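Local coordinates for MdbA protein (Corynebacterium diphtheriae, PDB 5C00) that acts as a thiol-disulfide oxidoreductase of the DsbA family, probably catalysing disulfide formation in proteins exported across the membrane, at residues Ser149-Val152 against Thr153-Arg157; Asp112-Thr115 against Tyr116-Arg120; Phe168-Ala171 against Asn172-Lys175. All blocks are in the same frame, centred on the assembly; numbering follows the deposited sequence. Where two conformers were deposited one is given.

Interaction 1. Residues Ser149-Val152 against Thr153-Arg157; sequences SDEV and TQKIR
From Ser149 onward the chain winds straight into a helix: the N-H groups of Thr153, Gln154, Lys155 and Ile156 bond to the carbonyls of Ser149, Asp150, Glu151 and Val152, each four residues back. Ser149 O accepts twice, since the hydroxyl of Thr153 joins the backbone N-H; OG1 of Thr153 lies 2.8 Å from Ser149 O and comes from above the carbonyl plane, 41° out of it. The torsion of Thr153 (chi1 -59°) sets OG1 beside its own N, where both donors can reach one carbonyl. On the exposed side Glu151 and Lys155 run side by side in the same direction, and in the conformers given a salt bridge with a weak hydrogen bond, 3.3 Å from OE2 of Glu151 to NZ of Lys155, may link them. On the buried side CG1 of Val152 meets CD1 of Ile156 at 4.0 Å, and both side chains pack on helix 96-109. Arg157 ties the next turn to helix 136-145 through Asp141 and Asn137. Ser149 OG accepts from Val152 N at 3.1 Å, along a nearly straight N-H...O line of 164°. This is a serine N-cap, here opening amphipathic helix 150-158 in the helical part of a DsbA-like thioredoxin fold.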
# COMPACT_ATOMS: atom_id res chain seq x y z
N SER A 149 -0.01 -16.67 -3.07
CA SER A 149 -0.58 -17.98 -3.16
C SER A 149 -1.51 -18.09 -4.38
O SER A 149 -1.95 -17.09 -4.92
CB SER A 149 -1.34 -18.28 -1.90
OG SER A 149 -2.53 -17.53 -1.84
N ASP A 150 -1.78 -19.32 -4.80
CA ASP A 150 -2.80 -19.61 -5.84
C ASP A 150 -4.17 -19.06 -5.52
O ASP A 150 -4.87 -18.57 -6.41
CB ASP A 150 -2.91 -21.13 -6.11
CG ASP A 150 -1.79 -21.66 -6.95
OD1 ASP A 150 -0.83 -20.96 -7.27
OD2 ASP A 150 -1.84 -22.85 -7.28
N GLU A 151 -4.53 -19.09 -4.24
CA GLU A 151 -5.78 -18.54 -3.74
C GLU A 151 -5.85 -17.03 -3.94
O GLU A 151 -6.84 -16.51 -4.40
CB GLU A 151 -5.91 -18.84 -2.25
CG GLU A 151 -7.28 -18.53 -1.67
CD GLU A 151 -7.29 -17.36 -0.70
OE1 GLU A 151 -6.24 -17.08 -0.06
OE2 GLU A 151 -8.38 -16.74 -0.56
N VAL A 152 -4.78 -16.34 -3.55
CA VAL A 152 -4.70 -14.91 -3.69
C VAL A 152 -4.72 -14.52 -5.18
O VAL A 152 -5.43 -13.57 -5.58
CB VAL A 152 -3.43 -14.33 -3.01
CG1 VAL A 152 -3.21 -12.88 -3.36
CG2 VAL A 152 -3.58 -14.45 -1.52
N THR A 153 -3.95 -15.24 -5.97
CA THR A 153 -3.81 -14.95 -7.38
C THR A 153 -5.17 -15.03 -8.11
O THR A 153 -5.57 -14.13 -8.85
CB THR A 153 -2.78 -15.89 -8.03
OG1 THR A 153 -1.51 -15.74 -7.38
CG2 THR A 153 -2.62 -15.53 -9.51
N GLN A 154 -5.91 -16.10 -7.86
CA GLN A 154 -7.24 -16.24 -8.45
C GLN A 154 -8.20 -15.17 -7.95
O GLN A 154 -8.97 -14.64 -8.70
CB GLN A 154 -7.78 -17.65 -8.23
CG GLN A 154 -9.06 -17.95 -9.03
CD GLN A 154 -8.88 -17.85 -10.55
OE1 GLN A 154 -7.83 -18.17 -11.11
NE2 GLN A 154 -9.93 -17.43 -11.21
N LYS A 155 -8.13 -14.83 -6.67
CA LYS A 155 -8.92 -13.75 -6.14
C LYS A 155 -8.65 -12.43 -6.89
O LYS A 155 -9.56 -11.69 -7.22
CB LYS A 155 -8.59 -13.60 -4.66
CG LYS A 155 -9.18 -12.39 -3.97
CD LYS A 155 -8.86 -12.42 -2.50
CE LYS A 155 -9.16 -13.76 -1.84
NZ LYS A 155 -9.36 -13.56 -0.39
N ILE A 156 -7.37 -12.13 -7.18
CA ILE A 156 -7.06 -10.94 -7.91
C ILE A 156 -7.68 -10.97 -9.34
O ILE A 156 -8.23 -9.97 -9.83
CB ILE A 156 -5.53 -10.73 -7.99
CG1 ILE A 156 -5.00 -10.51 -6.55
CG2 ILE A 156 -5.20 -9.57 -8.95
CD1 ILE A 156 -3.52 -10.33 -6.39
N ARG A 157 -7.56 -12.10 -10.01
CA ARG A 157 -8.15 -12.26 -11.34
C ARG A 157 -9.65 -12.01 -11.35
O ARG A 157 -10.16 -11.48 -12.31
CB ARG A 157 -7.92 -13.69 -11.85
CG ARG A 157 -6.48 -13.97 -12.15
CD ARG A 157 -6.27 -15.27 -12.91
NE ARG A 157 -4.91 -15.70 -12.72
CZ ARG A 157 -3.85 -15.09 -13.28
NH1 ARG A 157 -4.03 -14.09 -14.12
NH2 ARG A 157 -2.61 -15.49 -13.00

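Interaction 2. Residues Asp112-Thr115 against Tyr116-Arg120; sequences DWET and YWNYR
Trp113 and Tyr116 meet in an offset edge-to-face pair, the edge of the indole six-membered ring turned toward the phenol face. The ring centroids lie 5.8 Å apart with planes at 74°, and CE3 of Trp113 approaches CD2 of Tyr116 to 4.0 Å. The two first torsions differ: Trp113 CG lies beside its backbone N (chi1 -62°), whereas Tyr116 CG is swung anti to N (chi1 172°), which brings the rings together on one flank of the helix. On another flank Glu114 O is gripped by two donors of Asn118 arriving from opposite faces of the carbonyl plane. The amide gives the shorter bond, 2.8 Å from ND2 of Asn118 to Glu114 O, against 3.2 Å from the backbone N of Asn118. OD1 of Asn118 accepts from Glu20 N and OE2 of Glu114 from Val22 N, so this pair also fastens the N-terminal loop around Glu20 and Val22.

Behind these contacts stands the N-cap, Asp112. Its OD1 accepts a weak bond from Thr115 N, 3.3 Å away, while the Thr115 hydroxyl donates to OD2 of Asp112 from above the carboxylate plane, at a length so short that it is uncertain. With both oxygens engaged, the rotation of the carboxylate is probably restricted. Regular bonds carry the helix on, Tyr116 N to Asp112 O and Tyr119 N to Thr115 O among them.

Further along, Trp117 bonds through NE1 to Glu20 and Tyr119 through OH to Phe139 O, while Arg120 forms salt bridges with Glu51 and Asp66. Helix 113-125 is thereby wedged between sheet and helices: Trp113 and Tyr116 touch both strand 32-36 and helix 96-109, Trp117 packs on strand 32-36 and helix 56-74, and Tyr119 rests on Ala103 of helix 96-109.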
# COMPACT_ATOMS: atom_id res chain seq x y z
N ASP A 112 0.71 -12.53 3.92
CA ASP A 112 2.07 -12.75 3.40
C ASP A 112 2.73 -11.37 3.26
O ASP A 112 2.65 -10.72 2.21
CB ASP A 112 2.02 -13.48 2.06
CG ASP A 112 3.39 -13.75 1.48
OD1 ASP A 112 4.43 -13.37 2.09
OD2 ASP A 112 3.42 -14.34 0.37
N TRP A 113 3.36 -10.92 4.33
CA TRP A 113 3.79 -9.54 4.42
C TRP A 113 5.01 -9.28 3.57
O TRP A 113 5.15 -8.16 3.06
CB TRP A 113 4.00 -9.10 5.88
CG TRP A 113 2.68 -9.21 6.56
CD1 TRP A 113 2.26 -10.19 7.39
CD2 TRP A 113 1.57 -8.37 6.31
NE1 TRP A 113 0.95 -9.98 7.74
CE2 TRP A 113 0.48 -8.90 7.04
CE3 TRP A 113 1.35 -7.25 5.50
CZ2 TRP A 113 -0.75 -8.31 7.04
CZ3 TRP A 113 0.14 -6.69 5.48
CH2 TRP A 113 -0.92 -7.23 6.24
N GLU A 114 5.87 -10.27 3.36
CA GLU A 114 7.03 -10.03 2.52
C GLU A 114 6.61 -9.89 1.02
O GLU A 114 7.10 -9.03 0.30
CB GLU A 114 8.09 -11.09 2.72
CG GLU A 114 9.45 -10.61 2.24
CD GLU A 114 10.57 -11.50 2.74
OE1 GLU A 114 11.00 -12.34 1.91
OE2 GLU A 114 10.98 -11.37 3.93
N THR A 115 5.64 -10.69 0.59
CA THR A 115 5.06 -10.52 -0.75
C THR A 115 4.34 -9.17 -0.90
O THR A 115 4.57 -8.41 -1.84
CB THR A 115 4.12 -11.71 -1.05
OG1 THR A 115 4.91 -12.90 -1.04
CG2 THR A 115 3.51 -11.59 -2.40
N TYR A 116 3.50 -8.85 0.09
CA TYR A 116 2.78 -7.58 0.10
C TYR A 116 3.74 -6.41 -0.03
O TYR A 116 3.59 -5.54 -0.91
CB TYR A 116 1.97 -7.41 1.36
CG TYR A 116 1.40 -6.03 1.43
CD1 TYR A 116 0.34 -5.64 0.61
CD2 TYR A 116 1.99 -5.06 2.22
CE1 TYR A 116 -0.13 -4.35 0.61
CE2 TYR A 116 1.54 -3.76 2.20
CZ TYR A 116 0.49 -3.43 1.38
OH TYR A 116 0.03 -2.16 1.39
N TRP A 117 4.75 -6.40 0.82
CA TRP A 117 5.67 -5.26 0.77
C TRP A 117 6.33 -5.08 -0.61
O TRP A 117 6.43 -3.97 -1.16
CB TRP A 117 6.72 -5.45 1.84
CG TRP A 117 7.72 -4.43 1.77
CD1 TRP A 117 8.95 -4.55 1.27
CD2 TRP A 117 7.56 -3.07 2.15
NE1 TRP A 117 9.60 -3.34 1.33
CE2 TRP A 117 8.77 -2.43 1.88
CE3 TRP A 117 6.50 -2.34 2.72
CZ2 TRP A 117 8.97 -1.08 2.13
CZ3 TRP A 117 6.70 -0.98 2.98
CH2 TRP A 117 7.93 -0.39 2.69
N ASN A 118 6.83 -6.19 -1.15
CA ASN A 118 7.49 -6.11 -2.44
C ASN A 118 6.54 -5.82 -3.59
O ASN A 118 6.93 -5.17 -4.56
CB ASN A 118 8.27 -7.40 -2.68
CG ASN A 118 9.55 -7.43 -1.86
OD1 ASN A 118 10.51 -6.72 -2.17
ND2 ASN A 118 9.53 -8.16 -0.76
N TYR A 119 5.30 -6.28 -3.47
CA TYR A 119 4.27 -6.04 -4.46
C TYR A 119 3.89 -4.58 -4.48
O TYR A 119 3.88 -3.95 -5.53
CB TYR A 119 3.07 -6.89 -4.18
CG TYR A 119 2.04 -6.91 -5.25
CD1 TYR A 119 2.32 -7.39 -6.51
CD2 TYR A 119 0.77 -6.49 -5.01
CE1 TYR A 119 1.37 -7.46 -7.50
CE2 TYR A 119 -0.20 -6.55 -6.02
CZ TYR A 119 0.09 -7.06 -7.24
OH TYR A 119 -0.90 -7.15 -8.22
N ARG A 120 3.68 -3.98 -3.31
CA ARG A 120 3.42 -2.53 -3.21
C ARG A 120 4.55 -1.73 -3.85
O ARG A 120 4.28 -0.78 -4.62
CB ARG A 120 3.26 -2.12 -1.72
CG ARG A 120 3.30 -0.61 -1.48
CD ARG A 120 3.07 -0.28 -0.01
NE ARG A 120 3.22 1.17 0.23
CZ ARG A 120 4.40 1.79 0.40
NH1 ARG A 120 5.53 1.11 0.35
NH2 ARG A 120 4.46 3.12 0.59

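Interaction 3. Residues Phe168-Ala171 against Asn172-Lys175; sequences FAEA and NSKK
Glu170 and Lys174, one helical turn apart, are joined in the glutamate conformer given by a salt bridge of 3.0 Å from OE2 of Glu170 to NZ of Lys174. In that conformer Glu170 leaves the backbone with CG anti to N and then bends at chi2, which turns its carboxylate along the helix surface. Lys174 starts the other way, CG beside its own N, runs straight through CE and turns only at chi4, dropping the ammonium beside the bent glutamate. NZ of Lys174 reaches OE2 of Glu170 on the anti side of the carboxylate, 22° out of its plane, and lies 3.3 Å from the methylene CG of Glu170. Both residues are exposed, so solvent probably screens much of this attraction.

Ser173, in the conformer given, places OG between its backbone N and carbonyl carbon (chi1 63°). From there the hydroxyl donates to Glu170 O, with OG of Ser173 and O of Glu170 2.9 Å apart, at a C=O...donor angle of 118°. Lys174 N reaches Glu170 O from the same face of the carbonyl plane, so this oxygen takes two bonds, one from the next turn's backbone and one from a side chain.

All of this belongs to the long helix 162-180, which packs against the sheet of the thioredoxin-type fold. Unbroken bonds from residue i+4 to residue i hold the segment, for example Asn172 N to Phe168 O and Lys175 N to Ala171 O.

Asn172 faces the buried side. Its CG sits beside its own backbone N, and the amide lies alongside Phe168 O, with ND2 of Asn172 3.1 Å from that oxygen but too poorly angled for a hydrogen bond. The amide is instead held from beyond the helix: OD1 accepts from Arg83 of strand 78-85, and ND2 donates to Ser31 O. Lys175, extended until chi4, touches Asp48 and Tyr50 of strand 45-52, its NZ in a long, weak ion pair with Asp179.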
# COMPACT_ATOMS: atom_id res chain seq x y z
N PHE A 168 -13.07 0.48 1.93
CA PHE A 168 -11.92 1.05 2.64
C PHE A 168 -11.51 2.41 2.07
O PHE A 168 -11.19 3.36 2.80
CB PHE A 168 -10.72 0.13 2.58
CG PHE A 168 -10.87 -1.14 3.37
CD1 PHE A 168 -12.05 -1.44 4.06
CD2 PHE A 168 -9.85 -2.06 3.38
CE1 PHE A 168 -12.15 -2.62 4.75
CE2 PHE A 168 -9.94 -3.23 4.08
CZ PHE A 168 -11.12 -3.52 4.75
N ALA A 169 -11.48 2.47 0.76
CA ALA A 169 -11.08 3.71 0.10
C ALA A 169 -12.05 4.84 0.47
O ALA A 169 -11.62 5.96 0.77
CB ALA A 169 -11.01 3.51 -1.41
N GLU A 170 -13.35 4.54 0.48
CA GLU A 170 -14.34 5.59 0.85
C GLU A 170 -14.17 6.03 2.31
O GLU A 170 -14.14 7.24 2.59
CB GLU A 170 -15.78 5.13 0.54
CG GLU A 170 -16.81 6.26 0.48
CD GLU A 170 -16.33 7.50 -0.29
OE1 GLU A 170 -15.89 7.38 -1.47
OE2 GLU A 170 -16.37 8.61 0.28
N ALA A 171 -14.02 5.08 3.23
CA ALA A 171 -13.77 5.39 4.65
C ALA A 171 -12.51 6.21 4.86
O ALA A 171 -12.48 7.16 5.66
CB ALA A 171 -13.71 4.14 5.49
N ASN A 172 -11.43 5.84 4.12
CA ASN A 172 -10.21 6.55 4.23
C ASN A 172 -10.29 7.94 3.68
O ASN A 172 -9.69 8.84 4.24
CB ASN A 172 -9.07 5.71 3.55
CG ASN A 172 -8.69 4.48 4.37
OD1 ASN A 172 -8.76 4.50 5.60
ND2 ASN A 172 -8.27 3.43 3.71
N SER A 173 -11.03 8.17 2.59
CA SER A 173 -11.14 9.53 2.10
C SER A 173 -12.00 10.38 3.05
O SER A 173 -11.72 11.54 3.23
CB SER A 173 -11.69 9.60 0.69
OG SER A 173 -12.99 9.09 0.62
N LYS A 174 -13.01 9.78 3.68
CA LYS A 174 -13.78 10.52 4.67
C LYS A 174 -12.96 10.88 5.90
O LYS A 174 -13.06 12.02 6.41
CB LYS A 174 -15.05 9.75 5.07
CG LYS A 174 -16.11 9.74 4.00
CD LYS A 174 -17.31 8.94 4.54
CE LYS A 174 -18.56 9.12 3.67
NZ LYS A 174 -18.43 8.35 2.40
N LYS A 175 -12.13 9.95 6.37
CA LYS A 175 -11.19 10.22 7.45
C LYS A 175 -10.23 11.32 7.06
O LYS A 175 -9.96 12.21 7.85
CB LYS A 175 -10.43 8.97 7.93
CG LYS A 175 -9.53 9.18 9.13
CD LYS A 175 -8.87 7.86 9.51
CE LYS A 175 -7.84 7.99 10.62
NZ LYS A 175 -8.38 8.71 11.81

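How the interactions relate
All three are one-turn contacts within single helices, at different depths of one thioredoxin-family fold. Interaction 2 is the core case, about 9 Å from the chain centre, and its aromatic and buried polar groups are fastened to loops, helices and strands alike. Interactions 1 and 3 are two-sided, each with a glutamate-lysine pair outside in the conformers given, weak in interaction 1, and packing inside, against helices in interaction 1 and the sheet in interaction 3. Interactions 1 and 2 both begin at a capped helix start and share helix 96-109 as a neighbour, whereas interaction 3 is mid-helix. Centres of 2 and 3 lie about 22 Å apart, on opposite sides of the chain centre. No pair of contacts touches directly.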